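Local coordinates for protein putative ATPase, AAA family (Prochlorococcus marinus subsp. pastoris str. CCMP1986, PDB 3CTD) that probably acts, as a member of the RarA/MGS1/WRNIP1 subfamily, as a DNA-dependent ATPase in the response to stalled replication, this chain being its C-terminal part, at residues I77-D82 against P88-V93. The protein carries 1 engineered substitution. Sequence-based numbering, arbitrary orientation.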
# COMPACT_ATOMS: atom_id res chain seq x y z
N ILE B 77 -9.45 -12.66 -5.21
CA ILE B 77 -10.46 -13.36 -4.42
C ILE B 77 -9.91 -14.10 -3.20
O ILE B 77 -10.39 -13.93 -2.09
CB ILE B 77 -11.24 -14.36 -5.29
CG1 ILE B 77 -11.93 -13.61 -6.45
CG2 ILE B 77 -12.22 -15.18 -4.44
CD1 ILE B 77 -12.69 -14.54 -7.43
N SER B 78 -8.92 -14.96 -3.41
CA SER B 78 -8.37 -15.73 -2.33
C SER B 78 -7.70 -14.81 -1.26
O SER B 78 -7.75 -15.09 -0.05
CB SER B 78 -7.42 -16.78 -2.89
OG SER B 78 -6.41 -17.00 -1.94
N ALA B 79 -7.14 -13.69 -1.68
CA ALA B 79 -6.63 -12.73 -0.70
C ALA B 79 -7.68 -12.19 0.30
O ALA B 79 -7.34 -11.73 1.40
CB ALA B 79 -5.92 -11.57 -1.44
N CYS B 80 -8.95 -12.22 -0.06
CA CYS B 80 -9.99 -11.78 0.87
C CYS B 80 -10.77 -12.95 1.46
O CYS B 80 -11.19 -12.92 2.63
CB CYS B 80 -10.95 -10.76 0.21
SG CYS B 80 -10.03 -9.23 -0.22
N GLU B 81 -10.95 -13.99 0.66
CA GLU B 81 -11.69 -15.13 1.12
C GLU B 81 -10.90 -16.05 2.06
O GLU B 81 -11.45 -16.54 3.03
CB GLU B 81 -12.21 -15.93 -0.05
CG GLU B 81 -12.67 -17.27 0.38
CD GLU B 81 -13.44 -18.03 -0.69
OE1 GLU B 81 -14.51 -18.55 -0.34
OE2 GLU B 81 -12.99 -18.12 -1.86
N ASP B 82 -9.60 -16.26 1.78
CA ASP B 82 -8.80 -17.27 2.48
C ASP B 82 -7.74 -16.65 3.37
O ASP B 82 -7.35 -17.25 4.33
CB ASP B 82 -8.10 -18.21 1.51
CG ASP B 82 -9.05 -19.08 0.72
OD1 ASP B 82 -9.83 -19.85 1.34
OD2 ASP B 82 -9.01 -19.01 -0.54
N PRO B 88 -4.87 -7.94 6.16
CA PRO B 88 -5.62 -7.22 5.16
C PRO B 88 -4.71 -6.49 4.15
O PRO B 88 -5.20 -5.92 3.21
CB PRO B 88 -6.45 -6.23 5.98
CG PRO B 88 -5.70 -6.06 7.26
CD PRO B 88 -4.85 -7.26 7.48
N ASN B 89 -3.40 -6.54 4.34
CA ASN B 89 -2.49 -5.98 3.35
C ASN B 89 -2.33 -6.91 2.12
O ASN B 89 -1.94 -6.49 1.01
CB ASN B 89 -1.13 -5.68 4.02
CG ASN B 89 -0.19 -4.87 3.13
OD1 ASN B 89 -0.49 -3.75 2.73
ND2 ASN B 89 0.98 -5.45 2.81
N ALA B 90 -2.67 -8.19 2.31
CA ALA B 90 -2.54 -9.17 1.25
C ALA B 90 -3.23 -8.71 -0.02
O ALA B 90 -2.69 -8.90 -1.12
CB ALA B 90 -3.09 -10.58 1.71
N ILE B 91 -4.43 -8.13 0.11
CA ILE B 91 -5.14 -7.66 -1.08
C ILE B 91 -4.37 -6.50 -1.73
O ILE B 91 -4.36 -6.40 -2.93
CB ILE B 91 -6.65 -7.31 -0.84
CG1 ILE B 91 -7.37 -7.03 -2.15
CG2 ILE B 91 -6.83 -6.10 0.06
CD1 ILE B 91 -7.80 -8.27 -2.83
N VAL B 92 -3.70 -5.67 -0.94
CA VAL B 92 -2.92 -4.58 -1.52
C VAL B 92 -1.73 -5.14 -2.30
O VAL B 92 -1.44 -4.67 -3.37
CB VAL B 92 -2.41 -3.60 -0.43
CG1 VAL B 92 -1.51 -2.48 -1.05
CG2 VAL B 92 -3.58 -3.03 0.43
N VAL B 93 -1.05 -6.14 -1.76
CA VAL B 93 0.16 -6.66 -2.39
C VAL B 93 -0.21 -7.36 -3.72
O VAL B 93 0.43 -7.14 -4.76
CB VAL B 93 0.92 -7.65 -1.43
CG1 VAL B 93 2.01 -8.48 -2.18
CG2 VAL B 93 1.51 -6.91 -0.22
O HOH W 1 -6.12 -9.34 2.43
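Two consecutive helices of the helical C-terminal region meet where Ala79, near the end of helix 68-83, packs on Ala90 and Ile91 at the N-terminal end of helix 90-104. The backbones come close, with 5.3 Å between the CA atoms of Ala79 and Ile91, because a methyl is all that Ala79 puts between them. Its CB rests 4.0 Å from Ile91 CA and lies 4.3 Å from Ala90 CB. Alongside, Ile91 holds CG1 anti to its backbone N (chi1 -171°), and chi2 of 82° then turns CD1 onto Ala79 CB at 4.0 Å and Cys80 SG at 3.6 Å. The thiol sulfur also lies 3.9 Å from Ile91 CB, so it sits beside the CB-CG1-CD1 arm of the isoleucine.

This is a helical hairpin with a short connection, and a water bridges its two arms: it lies 2.9 Å from Ala79 O, to which it can donate, and accepts from Ile91 N at 3.1 Å. The carbonyl of Ala79 belongs to a pi-helical widening of helix 68-83 that runs to Asp82. Tyr119 and Leu120 of helix 110-121 cover Ala90, while Gln115 of a second subunit packs on Cys80.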